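Local structure of DNA repair protein RAD2 (Saccharomyces cerevisiae, 4Q10) at residues A[24-29]-A[187-192]; A[12-17]-A[216-221]; A[234-239]-A[255-260]; A[229-234]-A[312-317]. The protein cuts single-stranded DNA as a magnesium-dependent endonuclease, essential for the incision step of excision repair of DNA damaged by ultraviolet light, bulky adducts or cross-linking agents. One frame throughout, in Å; residues are numbered along the deposited sequence.

Interaction 1 (A[24-29]-A[187-192]); sequences KRMAVD and GIITDD. With CA (calcium ion), chain E.
The parallel pairing of strands 25-29 and 188-189, with A27 beside I188 and V28 beside I189, belongs to the core sheet of the nuclease and leads to its metal site. A27 N donates to G187 O (3.0 Å), I189 N to A27 O (2.8 Å) and D29 N to I189 O (3.0 Å). On the face carrying V28, I189 CD1 lies 3.7 Å from V28 CG2, while the bent M26 chain lays CE 3.6 Å from I189 CG1. N-domain and I-domain are thus joined within the PIN-type fold of the XPG/RAD2 family. Past the last bridge, T190 holds OG1 opposite its own N (chi1 -173°). OG1 donates to OD2 of D29 (2.8 Å), probably a magnesium-binding residue, on the anti side and 24° out of the carboxylate plane, and accepts from D192 N (3.1 Å) in an ST turn. A valine here would probably cost D29 OD2 this donor and the D192 amide its acceptor, leaving the carboxylate less firmly fixed. D192 chelates the calcium ion through OD1 and OD2, alongside E173 and D194.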
loop_
_atom_site.group_PDB
_atom_site.type_symbol
_atom_site.label_atom_id
_atom_site.label_comp_id
_atom_site.label_asym_id
_atom_site.label_seq_id
_atom_site.Cartn_x
_atom_site.Cartn_y
_atom_site.Cartn_z
ATOM N N LYS A 24 8.769 -16.519 -38.620
ATOM C CA LYS A 24 8.562 -15.122 -38.295
ATOM C C LYS A 24 9.905 -14.493 -37.928
ATOM O O LYS A 24 10.630 -14.999 -37.065
ATOM C CB LYS A 24 7.588 -15.019 -37.120
ATOM C CG LYS A 24 7.052 -13.631 -36.859
ATOM C CD LYS A 24 5.732 -13.707 -36.101
ATOM C CE LYS A 24 4.597 -14.165 -36.997
ATOM N NZ LYS A 24 3.397 -14.529 -36.193
ATOM N N ARG A 25 10.270 -13.411 -38.599
ATOM C CA ARG A 25 11.433 -12.672 -38.137
ATOM C C ARG A 25 11.041 -11.755 -36.972
ATOM O O ARG A 25 9.953 -11.166 -36.970
ATOM C CB ARG A 25 12.119 -11.905 -39.277
ATOM C CG ARG A 25 11.195 -11.081 -40.133
ATOM C CD ARG A 25 11.227 -11.529 -41.595
ATOM N NE ARG A 25 11.593 -10.439 -42.504
ATOM C CZ ARG A 25 10.805 -9.409 -42.815
ATOM N NH1 ARG A 25 11.240 -8.473 -43.652
ATOM N NH2 ARG A 25 9.586 -9.300 -42.290
ATOM N N MET A 26 11.922 -11.669 -35.978
ATOM C CA MET A 26 11.693 -10.862 -34.784
ATOM C C MET A 26 12.893 -9.980 -34.464
ATOM O O MET A 26 14.034 -10.432 -34.514
ATOM C CB MET A 26 11.461 -11.755 -33.568
ATOM C CG MET A 26 10.815 -13.073 -33.857
ATOM S SD MET A 26 9.035 -12.973 -33.994
ATOM C CE MET A 26 8.553 -12.786 -32.279
ATOM N N ALA A 27 12.637 -8.726 -34.111
ATOM C CA ALA A 27 13.666 -7.914 -33.473
ATOM C C ALA A 27 13.775 -8.342 -32.007
ATOM O O ALA A 27 12.810 -8.259 -31.252
ATOM C CB ALA A 27 13.332 -6.434 -33.578
ATOM N N VAL A 28 14.947 -8.818 -31.611
ATOM C CA VAL A 28 15.164 -9.240 -30.237
ATOM C C VAL A 28 15.935 -8.162 -29.484
ATOM O O VAL A 28 17.062 -7.823 -29.841
ATOM C CB VAL A 28 15.871 -10.623 -30.174
ATOM C CG1 VAL A 28 16.588 -10.840 -28.836
ATOM C CG2 VAL A 28 14.871 -11.731 -30.429
ATOM N N ASP A 29 15.298 -7.604 -28.461
ATOM C CA ASP A 29 15.901 -6.548 -27.663
ATOM C C ASP A 29 16.764 -7.204 -26.598
ATOM O O ASP A 29 16.253 -7.775 -25.637
ATOM C CB ASP A 29 14.808 -5.668 -27.032
ATOM C CG ASP A 29 15.345 -4.723 -25.945
ATOM O OD1 ASP A 29 16.403 -4.079 -26.143
ATOM O OD2 ASP A 29 14.691 -4.625 -24.884
ATOM N N GLY A 187 7.669 -8.889 -35.802
ATOM C CA GLY A 187 7.426 -8.987 -34.378
ATOM C C GLY A 187 8.594 -8.415 -33.603
ATOM O O GLY A 187 9.713 -8.331 -34.121
ATOM N N ILE A 188 8.323 -7.996 -32.368
ATOM C CA ILE A 188 9.355 -7.457 -31.489
ATOM C C ILE A 188 9.341 -8.143 -30.126
ATOM O O ILE A 188 8.310 -8.206 -29.451
ATOM C CB ILE A 188 9.210 -5.952 -31.281
ATOM C CG1 ILE A 188 9.204 -5.219 -32.623
ATOM C CG2 ILE A 188 10.341 -5.437 -30.412
ATOM C CD1 ILE A 188 9.179 -3.712 -32.487
ATOM N N ILE A 189 10.497 -8.659 -29.733
ATOM C CA ILE A 189 10.630 -9.384 -28.476
ATOM C C ILE A 189 11.333 -8.511 -27.458
ATOM O O ILE A 189 12.517 -8.184 -27.600
ATOM C CB ILE A 189 11.413 -10.705 -28.663
ATOM C CG1 ILE A 189 10.694 -11.601 -29.680
ATOM C CG2 ILE A 189 11.589 -11.425 -27.336
ATOM C CD1 ILE A 189 11.384 -12.923 -29.946
ATOM N N THR A 190 10.594 -8.121 -26.431
ATOM C CA THR A 190 11.151 -7.271 -25.397
ATOM C C THR A 190 10.291 -7.316 -24.149
ATOM O O THR A 190 9.148 -7.773 -24.189
ATOM C CB THR A 190 11.275 -5.819 -25.878
ATOM O OG1 THR A 190 11.967 -5.049 -24.887
ATOM C CG2 THR A 190 9.898 -5.222 -26.140
ATOM N N ASP A 191 10.863 -6.861 -23.038
ATOM C CA ASP A 191 10.132 -6.753 -21.784
ATOM C C ASP A 191 10.096 -5.293 -21.349
ATOM O O ASP A 191 9.601 -4.966 -20.275
ATOM C CB ASP A 191 10.783 -7.633 -20.708
ATOM C CG ASP A 191 10.243 -9.062 -20.709
ATOM O OD1 ASP A 191 9.603 -9.455 -21.710
ATOM O OD2 ASP A 191 10.457 -9.783 -19.705
ATOM N N ASP A 192 10.623 -4.423 -22.208
ATOM C CA ASP A 192 10.710 -2.994 -21.938
ATOM C C ASP A 192 9.483 -2.294 -22.524
ATOM O O ASP A 192 9.207 -2.420 -23.720
ATOM C CB ASP A 192 11.988 -2.429 -22.561
ATOM C CG ASP A 192 12.338 -1.055 -22.041
ATOM O OD1 ASP A 192 13.047 -0.966 -21.019
ATOM O OD2 ASP A 192 11.916 -0.061 -22.660
HETATM CA CA CA E . 13.786 1.292 -21.978
HETATM O O HOH W 1 13.955 -5.306 -22.553
HETATM O O HOH W 2 15.973 2.468 -22.209
#

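Interaction 2 (A[12-17]-A[216-221])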
loop_
_atom_site.group_PDB
_atom_site.type_symbol
_atom_site.label_atom_id
_atom_site.label_comp_id
_atom_site.label_asym_id
_atom_site.label_seq_id
_atom_site.Cartn_x
_atom_site.Cartn_y
_atom_site.Cartn_z
ATOM N N THR A 12 -4.926 -6.221 -21.817
ATOM C CA THR A 12 -5.095 -6.371 -23.272
ATOM C C THR A 12 -4.186 -7.473 -23.839
ATOM O O THR A 12 -4.256 -7.807 -25.028
ATOM C CB THR A 12 -4.797 -5.068 -24.031
ATOM O OG1 THR A 12 -3.455 -4.648 -23.750
ATOM C CG2 THR A 12 -5.765 -3.968 -23.621
ATOM N N ALA A 13 -3.323 -8.012 -22.979
ATOM C CA ALA A 13 -2.461 -9.132 -23.330
ATOM C C ALA A 13 -3.287 -10.277 -23.869
ATOM O O ALA A 13 -4.401 -10.532 -23.391
ATOM C CB ALA A 13 -1.690 -9.602 -22.127
ATOM N N ARG A 14 -2.729 -10.953 -24.871
ATOM C CA ARG A 14 -3.340 -12.131 -25.462
ATOM C C ARG A 14 -2.273 -13.209 -25.569
ATOM O O ARG A 14 -1.141 -12.925 -25.964
ATOM C CB ARG A 14 -3.887 -11.814 -26.851
ATOM C CG ARG A 14 -5.282 -11.243 -26.871
ATOM C CD ARG A 14 -5.698 -10.911 -28.302
ATOM N NE ARG A 14 -4.932 -9.795 -28.862
ATOM C CZ ARG A 14 -4.934 -9.453 -30.150
ATOM N NH1 ARG A 14 -4.206 -8.424 -30.566
ATOM N NH2 ARG A 14 -5.657 -10.144 -31.027
ATOM N N PRO A 15 -2.626 -14.452 -25.210
ATOM C CA PRO A 15 -1.673 -15.567 -25.280
ATOM C C PRO A 15 -1.368 -15.979 -26.722
ATOM O O PRO A 15 -2.175 -15.744 -27.623
ATOM C CB PRO A 15 -2.405 -16.697 -24.549
ATOM C CG PRO A 15 -3.856 -16.389 -24.751
ATOM C CD PRO A 15 -3.942 -14.878 -24.704
ATOM N N VAL A 16 -0.202 -16.577 -26.937
ATOM C CA VAL A 16 0.170 -17.032 -28.270
ATOM C C VAL A 16 0.909 -18.370 -28.230
ATOM O O VAL A 16 1.855 -18.549 -27.459
ATOM C CB VAL A 16 1.004 -15.968 -29.024
ATOM C CG1 VAL A 16 2.243 -15.578 -28.220
ATOM C CG2 VAL A 16 1.373 -16.463 -30.425
ATOM N N ARG A 17 0.457 -19.312 -29.056
ATOM C CA ARG A 17 1.116 -20.610 -29.180
ATOM C C ARG A 17 2.495 -20.452 -29.826
ATOM O O ARG A 17 2.600 -20.013 -30.973
ATOM C CB ARG A 17 0.249 -21.568 -30.001
ATOM N N PHE A 216 1.203 -11.676 -26.200
ATOM C CA PHE A 216 1.164 -10.782 -27.353
ATOM C C PHE A 216 0.533 -9.440 -27.000
ATOM O O PHE A 216 -0.520 -9.392 -26.366
ATOM C CB PHE A 216 0.375 -11.409 -28.503
ATOM C CG PHE A 216 0.350 -10.564 -29.746
ATOM C CD1 PHE A 216 1.485 -10.428 -30.525
ATOM C CD2 PHE A 216 -0.805 -9.905 -30.134
ATOM C CE1 PHE A 216 1.471 -9.655 -31.671
ATOM C CE2 PHE A 216 -0.826 -9.126 -31.283
ATOM C CZ PHE A 216 0.319 -9.000 -32.047
ATOM N N TYR A 217 1.171 -8.356 -27.430
ATOM C CA TYR A 217 0.656 -7.009 -27.210
ATOM C C TYR A 217 0.781 -6.202 -28.491
ATOM O O TYR A 217 1.800 -6.291 -29.174
ATOM C CB TYR A 217 1.453 -6.283 -26.120
ATOM C CG TYR A 217 1.277 -6.800 -24.712
ATOM C CD1 TYR A 217 0.309 -6.266 -23.868
ATOM C CD2 TYR A 217 2.097 -7.799 -24.215
ATOM C CE1 TYR A 217 0.155 -6.727 -22.564
ATOM C CE2 TYR A 217 1.954 -8.268 -22.921
ATOM C CZ TYR A 217 0.987 -7.730 -22.095
ATOM O OH TYR A 217 0.849 -8.214 -20.807
ATOM N N ASP A 218 -0.227 -5.384 -28.791
ATOM C CA ASP A 218 -0.201 -4.555 -29.993
ATOM C C ASP A 218 -0.925 -3.226 -29.777
ATOM O O ASP A 218 -1.847 -3.147 -28.973
ATOM C CB ASP A 218 -0.836 -5.312 -31.169
ATOM C CG ASP A 218 -2.330 -5.510 -30.992
ATOM O OD1 ASP A 218 -2.726 -6.250 -30.072
ATOM O OD2 ASP A 218 -3.113 -4.920 -31.761
ATOM N N ALA A 219 -0.518 -2.196 -30.513
ATOM C CA ALA A 219 -1.106 -0.857 -30.389
ATOM C C ALA A 219 -2.609 -0.800 -30.673
ATOM O O ALA A 219 -3.320 0.012 -30.093
ATOM C CB ALA A 219 -0.370 0.132 -31.263
ATOM N N GLU A 220 -3.094 -1.660 -31.554
ATOM C CA GLU A 220 -4.524 -1.706 -31.844
ATOM C C GLU A 220 -5.315 -2.034 -30.580
ATOM O O GLU A 220 -6.222 -1.295 -30.197
ATOM C CB GLU A 220 -4.822 -2.735 -32.942
ATOM C CG GLU A 220 -5.424 -2.129 -34.198
ATOM C CD GLU A 220 -4.625 -0.950 -34.722
ATOM N N SER A 221 -4.945 -3.134 -29.925
ATOM C CA SER A 221 -5.678 -3.613 -28.762
ATOM C C SER A 221 -5.654 -2.605 -27.634
ATOM O O SER A 221 -6.640 -2.453 -26.910
ATOM C CB SER A 221 -5.111 -4.940 -28.283
ATOM O OG SER A 221 -5.060 -5.842 -29.362
HETATM O O HOH W 3 -2.665 -8.114 -27.613
#
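F216 sets CG opposite its backbone N (chi1 -177°), and R14 bends at chi3 (-68°), so that the guanidinium crosses the rim of the phenyl ring and reaches D218. R14 NH1 meets the F216 ring at its edge, 3.5 Å from CE2, while CD2 of that ring lies over a face of the guanidinium. Behind these side chains, R14 and F216 form an antiparallel hydrogen-bonded pair, R14 N donating to F216 O (3.1 Å) and F216 N to R14 O (2.7 Å). This adds strand 14-15 of the N-domain as the outermost strand beside 215-217 of the I-domain. Next to it, A13 CB packs 3.3 Å from CZ of Y217, with A13 CA over one face of the ring. D218 is the N-cap of helix 219-226: its OD2 accepts from S221 N (3.1 Å). A salt bridge, R14 NH1 to D218 OD1 (2.7 Å), enters from above the carboxylate plane, with OD1 near the guanidinium plane. Water 3, also in that plane, accepts from R14 NE and so occupies a second N-H of the group. A leucine in place of D218 would probably leave the R14 charge without its mate and S221 N without its cap. One carboxylate therefore both caps the helix and receives the arginine, an arrangement likely to stabilise its negative charge and to tie the edge strand to the helix start.

Interaction 3 (A[234-239]-A[255-260]). With K (potassium ion), chain F; nucleotides of chain C.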
loop_
_atom_site.group_PDB
_atom_site.type_symbol
_atom_site.label_atom_id
_atom_site.label_comp_id
_atom_site.label_asym_id
_atom_site.label_seq_id
_atom_site.Cartn_x
_atom_site.Cartn_y
_atom_site.Cartn_z
ATOM N N ILE A 234 2.465 8.564 -24.589
ATOM C CA ILE A 234 3.574 9.486 -24.363
ATOM C C ILE A 234 3.241 10.409 -23.191
ATOM O O ILE A 234 4.121 10.823 -22.429
ATOM C CB ILE A 234 3.907 10.309 -25.626
ATOM C CG1 ILE A 234 4.602 9.419 -26.668
ATOM C CG2 ILE A 234 4.774 11.536 -25.284
ATOM C CD1 ILE A 234 4.998 10.157 -27.931
ATOM N N GLU A 235 1.955 10.706 -23.038
ATOM C CA GLU A 235 1.509 11.545 -21.943
ATOM C C GLU A 235 1.377 10.776 -20.624
ATOM O O GLU A 235 1.820 11.278 -19.595
ATOM C CB GLU A 235 0.271 12.368 -22.329
ATOM C CG GLU A 235 0.659 13.527 -23.260
ATOM C CD GLU A 235 -0.429 14.576 -23.460
ATOM O OE1 GLU A 235 -1.603 14.335 -23.098
ATOM O OE2 GLU A 235 -0.092 15.656 -23.990
ATOM N N LEU A 236 0.817 9.566 -20.657
ATOM C CA LEU A 236 0.815 8.703 -19.463
ATOM C C LEU A 236 2.177 8.658 -18.770
ATOM O O LEU A 236 2.271 8.817 -17.553
ATOM C CB LEU A 236 0.396 7.274 -19.792
ATOM C CG LEU A 236 -1.098 6.996 -19.723
ATOM C CD1 LEU A 236 -1.391 5.500 -19.919
ATOM C CD2 LEU A 236 -1.677 7.523 -18.410
ATOM N N ALA A 237 3.227 8.445 -19.557
ATOM C CA ALA A 237 4.581 8.431 -19.033
ATOM C C ALA A 237 4.883 9.687 -18.224
ATOM O O ALA A 237 5.472 9.602 -17.151
ATOM C CB ALA A 237 5.595 8.258 -20.159
ATOM N N GLN A 238 4.470 10.850 -18.720
ATOM C CA GLN A 238 4.759 12.100 -18.006
ATOM C C GLN A 238 4.050 12.218 -16.647
ATOM O O GLN A 238 4.411 13.053 -15.809
ATOM C CB GLN A 238 4.480 13.313 -18.888
ATOM C CG GLN A 238 5.610 13.613 -19.855
ATOM C CD GLN A 238 5.188 14.554 -20.962
ATOM O OE1 GLN A 238 5.491 15.745 -20.926
ATOM N NE2 GLN A 238 4.485 14.020 -21.957
ATOM N N LEU A 239 3.058 11.356 -16.441
ATOM C CA LEU A 239 2.400 11.203 -15.154
ATOM C C LEU A 239 3.099 10.120 -14.333
ATOM O O LEU A 239 3.531 10.360 -13.209
ATOM C CB LEU A 239 0.923 10.850 -15.352
ATOM C CG LEU A 239 0.092 11.905 -16.086
ATOM C CD1 LEU A 239 -1.363 11.483 -16.226
ATOM C CD2 LEU A 239 0.193 13.239 -15.377
ATOM N N SER A 255 -4.564 6.438 -11.125
ATOM C CA SER A 255 -4.901 7.855 -11.199
ATOM C C SER A 255 -4.558 8.460 -12.565
ATOM O O SER A 255 -5.266 9.352 -13.058
ATOM C CB SER A 255 -4.187 8.633 -10.098
ATOM O OG SER A 255 -4.143 7.880 -8.907
ATOM N N SER A 256 -3.471 7.971 -13.162
ATOM C CA SER A 256 -2.980 8.507 -14.422
ATOM C C SER A 256 -3.927 8.149 -15.546
ATOM O O SER A 256 -4.135 8.937 -16.468
ATOM C CB SER A 256 -1.577 8.015 -14.709
ATOM O OG SER A 256 -0.745 8.251 -13.588
ATOM N N ILE A 257 -4.518 6.967 -15.455
ATOM C CA ILE A 257 -5.597 6.598 -16.358
ATOM C C ILE A 257 -6.854 7.451 -16.094
ATOM O O ILE A 257 -7.537 7.872 -17.038
ATOM C CB ILE A 257 -5.888 5.081 -16.284
ATOM C CG1 ILE A 257 -4.892 4.311 -17.164
ATOM C CG2 ILE A 257 -7.313 4.776 -16.704
ATOM C CD1 ILE A 257 -5.364 4.082 -18.615
ATOM N N GLU A 258 -7.149 7.732 -14.822
ATOM C CA GLU A 258 -8.299 8.577 -14.492
ATOM C C GLU A 258 -8.112 9.968 -15.087
ATOM O O GLU A 258 -9.024 10.507 -15.715
ATOM C CB GLU A 258 -8.484 8.698 -12.984
ATOM C CG GLU A 258 -9.101 7.495 -12.298
ATOM C CD GLU A 258 -8.914 7.554 -10.791
ATOM O OE1 GLU A 258 -8.198 8.468 -10.317
ATOM O OE2 GLU A 258 -9.477 6.693 -10.082
ATOM N N VAL A 259 -6.929 10.547 -14.891
ATOM C CA VAL A 259 -6.643 11.859 -15.458
ATOM C C VAL A 259 -6.772 11.922 -16.987
ATOM O O VAL A 259 -7.487 12.781 -17.495
ATOM C CB VAL A 259 -5.297 12.429 -14.987
ATOM C CG1 VAL A 259 -4.930 13.666 -15.795
ATOM C CG2 VAL A 259 -5.380 12.787 -13.512
ATOM N N ILE A 260 -6.113 11.025 -17.719
ATOM C CA ILE A 260 -6.224 11.047 -19.178
ATOM C C ILE A 260 -7.680 10.915 -19.684
ATOM O O ILE A 260 -8.087 11.622 -20.608
ATOM C CB ILE A 260 -5.317 10.006 -19.865
ATOM C CG1 ILE A 260 -3.841 10.251 -19.520
ATOM C CG2 ILE A 260 -5.524 10.044 -21.390
ATOM C CD1 ILE A 260 -3.142 11.307 -20.390
HETATM K K K F . 4.178 9.063 -10.743
ATOM P P DT C 12 -2.465 4.732 -8.336
ATOM O OP1 DT C 12 -2.724 5.858 -9.264
ATOM O OP2 DT C 12 -2.371 3.344 -8.855
ATOM O "O5'" DT C 12 -1.139 5.066 -7.504
ATOM C "C5'" DT C 12 -1.085 6.304 -6.804
ATOM C "C4'" DT C 12 0.043 6.355 -5.787
ATOM O "O4'" DT C 12 -0.166 5.374 -4.745
ATOM C "C3'" DT C 12 1.440 6.062 -6.325
ATOM O "O3'" DT C 12 2.124 7.287 -6.583
ATOM C "C2'" DT C 12 2.110 5.240 -5.220
ATOM C "C1'" DT C 12 1.078 5.245 -4.099
ATOM N N1 DT C 12 1.092 4.021 -3.243
ATOM C C2 DT C 12 1.554 4.137 -1.950
ATOM O O2 DT C 12 1.951 5.186 -1.470
ATOM N N3 DT C 12 1.533 2.971 -1.229
ATOM C C4 DT C 12 1.111 1.732 -1.662
ATOM O O4 DT C 12 1.139 0.751 -0.925
ATOM C C5 DT C 12 0.640 1.680 -3.028
ATOM C C7 DT C 12 0.154 0.386 -3.617
ATOM C C6 DT C 12 0.652 2.814 -3.744
HETATM O O HOH W 4 6.669 10.160 -10.451
HETATM O O HOH W 5 4.537 6.368 -10.466
#
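Helices 234-239 and 255-260 cross at 130° between their N-to-C directions, their axes 9.7 Å apart at closest approach, and L239 and S256 bring their CA atoms to 6.1 Å. No hydrogen bond links the two segments; the interface is largely apolar and mostly buried. L236 reaches across with CD2, which touches S256 CB and rests 3.7 Å from I260 CG1, the L236 and I260 side chains meeting at a slant. One turn on, L239 sets CB 3.6 Å from S256 OG, and its CD1 lies 4.2 Å from V259 CG1. I260 in turn sends CD1 to within 4.1 Å of E235 CB. The polar ends at this interface are met outside it: S256 OG bonds to G252 O, and E235 OE1 accepts from L266 N. These helices belong to the helix-two-turn-helix element of the XPG/RAD2 family (H2TH, also classed as H3TH), which grips the backbone of bound DNA. At the end of the first helix, L239 O binds the potassium ion (2.9 Å), which is also held by the carbonyl oxygens of L240, L248 and M251, by waters 4 and 5, and by a DNA phosphate. On the second helix, S255 turns to the DNA instead, N donating to OP1 of DT12 of chain C at 2.7 Å and 163°; its OG also comes very close to that oxygen, though a bond so short is doubtful.

Interaction 4 (A[229-234]-A[312-317])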
loop_
_atom_site.group_PDB
_atom_site.type_symbol
_atom_site.label_atom_id
_atom_site.label_comp_id
_atom_site.label_asym_id
_atom_site.label_seq_id
_atom_site.Cartn_x
_atom_site.Cartn_y
_atom_site.Cartn_z
ATOM N N ASP A 229 -4.056 6.166 -27.386
ATOM C CA ASP A 229 -3.302 6.202 -28.630
ATOM C C ASP A 229 -1.857 6.618 -28.382
ATOM O O ASP A 229 -1.428 6.751 -27.234
ATOM C CB ASP A 229 -3.978 7.110 -29.663
ATOM C CG ASP A 229 -4.006 8.585 -29.255
ATOM O OD1 ASP A 229 -3.313 9.003 -28.296
ATOM O OD2 ASP A 229 -4.720 9.345 -29.941
ATOM N N ARG A 230 -1.111 6.831 -29.458
ATOM C CA ARG A 230 0.309 7.128 -29.325
ATOM C C ARG A 230 0.535 8.339 -28.397
ATOM O O ARG A 230 1.361 8.280 -27.485
ATOM C CB ARG A 230 0.951 7.331 -30.706
ATOM C CG ARG A 230 2.420 7.741 -30.678
ATOM C CD ARG A 230 3.319 6.559 -30.360
ATOM N NE ARG A 230 4.736 6.893 -30.482
ATOM C CZ ARG A 230 5.355 7.110 -31.637
ATOM N NH1 ARG A 230 6.647 7.417 -31.655
ATOM N NH2 ARG A 230 4.680 7.047 -32.778
ATOM N N LYS A 231 -0.227 9.409 -28.620
ATOM C CA LYS A 231 -0.129 10.627 -27.826
ATOM C C LYS A 231 -0.503 10.370 -26.360
ATOM O O LYS A 231 0.113 10.915 -25.454
ATOM C CB LYS A 231 -1.035 11.709 -28.414
ATOM C CG LYS A 231 -1.083 13.002 -27.609
ATOM C CD LYS A 231 -0.078 14.018 -28.119
ATOM C CE LYS A 231 -0.122 15.309 -27.278
ATOM N NZ LYS A 231 -1.506 15.876 -27.135
ATOM N N ASN A 232 -1.519 9.538 -26.147
ATOM C CA ASN A 232 -1.945 9.150 -24.809
ATOM C C ASN A 232 -0.862 8.434 -24.015
ATOM O O ASN A 232 -0.722 8.634 -22.810
ATOM C CB ASN A 232 -3.161 8.242 -24.883
ATOM C CG ASN A 232 -4.414 8.989 -25.223
ATOM O OD1 ASN A 232 -5.385 8.407 -25.726
ATOM N ND2 ASN A 232 -4.409 10.295 -24.960
ATOM N N MET A 233 -0.101 7.584 -24.678
ATOM C CA MET A 233 0.902 6.822 -23.960
ATOM C C MET A 233 2.094 7.706 -23.643
ATOM O O MET A 233 2.654 7.631 -22.547
ATOM C CB MET A 233 1.300 5.570 -24.743
ATOM C CG MET A 233 0.123 4.633 -24.962
ATOM S SD MET A 233 0.577 3.138 -25.826
ATOM C CE MET A 233 1.304 3.850 -27.314
ATOM N N ILE A 234 2.465 8.564 -24.589
ATOM C CA ILE A 234 3.574 9.486 -24.363
ATOM C C ILE A 234 3.241 10.409 -23.191
ATOM O O ILE A 234 4.121 10.823 -22.429
ATOM C CB ILE A 234 3.907 10.309 -25.626
ATOM C CG1 ILE A 234 4.602 9.419 -26.668
ATOM C CG2 ILE A 234 4.774 11.536 -25.284
ATOM C CD1 ILE A 234 4.998 10.157 -27.931
ATOM N N MET A 312 9.973 18.329 -25.231
ATOM C CA MET A 312 11.179 17.519 -25.381
ATOM C C MET A 312 10.909 16.042 -25.150
ATOM O O MET A 312 11.504 15.198 -25.813
ATOM C CB MET A 312 12.290 17.990 -24.442
ATOM C CG MET A 312 12.738 19.415 -24.686
ATOM S SD MET A 312 13.250 19.706 -26.390
ATOM C CE MET A 312 14.898 18.998 -26.375
ATOM N N VAL A 313 10.025 15.722 -24.210
ATOM C CA VAL A 313 9.712 14.325 -23.948
ATOM C C VAL A 313 8.953 13.763 -25.126
ATOM O O VAL A 313 9.225 12.655 -25.586
ATOM C CB VAL A 313 8.856 14.131 -22.695
ATOM C CG1 VAL A 313 8.376 12.680 -22.619
ATOM C CG2 VAL A 313 9.646 14.518 -21.435
ATOM N N TYR A 314 7.992 14.548 -25.605
ATOM C CA TYR A 314 7.217 14.208 -26.788
ATOM C C TYR A 314 8.158 13.916 -27.962
ATOM O O TYR A 314 8.218 12.798 -28.459
ATOM C CB TYR A 314 6.276 15.363 -27.127
ATOM C CG TYR A 314 5.393 15.126 -28.326
ATOM C CD1 TYR A 314 4.214 14.397 -28.207
ATOM C CD2 TYR A 314 5.723 15.649 -29.577
ATOM C CE1 TYR A 314 3.395 14.181 -29.305
ATOM C CE2 TYR A 314 4.899 15.452 -30.683
ATOM C CZ TYR A 314 3.744 14.708 -30.538
ATOM O OH TYR A 314 2.924 14.490 -31.613
ATOM N N ASP A 315 8.914 14.925 -28.370
ATOM C CA ASP A 315 9.867 14.797 -29.460
ATOM C C ASP A 315 10.816 13.608 -29.314
ATOM O O ASP A 315 11.141 12.943 -30.297
ATOM C CB ASP A 315 10.687 16.076 -29.584
ATOM C CG ASP A 315 11.368 16.194 -30.931
ATOM O OD1 ASP A 315 10.997 15.421 -31.838
ATOM O OD2 ASP A 315 12.263 17.056 -31.091
ATOM N N ALA A 316 11.265 13.346 -28.090
ATOM C CA ALA A 316 12.224 12.275 -27.857
ATOM C C ALA A 316 11.591 10.911 -28.101
ATOM O O ALA A 316 12.283 9.950 -28.455
ATOM C CB ALA A 316 12.787 12.353 -26.458
ATOM N N TYR A 317 10.276 10.829 -27.909
ATOM C CA TYR A 317 9.555 9.586 -28.158
ATOM C C TYR A 317 9.072 9.472 -29.606
ATOM O O TYR A 317 9.027 8.374 -30.151
ATOM C CB TYR A 317 8.364 9.436 -27.211
ATOM C CG TYR A 317 8.689 8.893 -25.840
ATOM C CD1 TYR A 317 9.231 7.622 -25.683
ATOM C CD2 TYR A 317 8.415 9.634 -24.699
ATOM C CE1 TYR A 317 9.514 7.115 -24.430
ATOM C CE2 TYR A 317 8.697 9.138 -23.438
ATOM C CZ TYR A 317 9.245 7.879 -23.308
ATOM O OH TYR A 317 9.522 7.385 -22.052
#
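I234 brings its CD1 to 3.5 Å from CB of Y317, the closer-packed, buried part of the contact. The two side chains slide past each other in opposite directions. The other branch, CG2, placed opposite the backbone N, points to Y314 and lies 3.9 Å from its CA. Segments 230-234 and 312-317 have axes 10.7 Å apart and 124° between their directions; through them helix 311-318 packs across the start of helix 230-240, which is closed by a capping box: N232 N donates to D229 OD1 (2.9 Å) and D229 N to N232 OD1. Y317 also bonds through OH to S242 OG, and its side chain lies about 4 Å (nearest atoms) from that of D194, a probable magnesium ligand. The looser, partly exposed side is made of long chains. The K231 chain runs at about a right angle to the Y314 side chain, CD 3.7 Å from CE1. R230 NH1 donates to Y317 O at 3.0 Å, in the guanidinium plane but above that of the carbonyl and well bent (136°), while R230 NE donates to L197 O.

This chain is the part of RAD2 that holds its N-domain and I-domain, the nuclease core. Interactions 1 and 2 reach the same mixed sheet, their centres 13 Å apart, and both join N-domain strands to I-domain segments. Along the chain, interaction 1 is nested inside the loop closed by interaction 2. Interactions 3 and 4 come later and share helix 230-240, with I234 in both. Their centres are 11 Å apart, they touch through I260 with N232 and Q238 with V313, and interaction 3 is nested inside interaction 4. Interactions 1 and 3, centres about 26 Å and nearest atoms about 11 Å apart, do not touch and serve different sites, calcium and potassium with DNA.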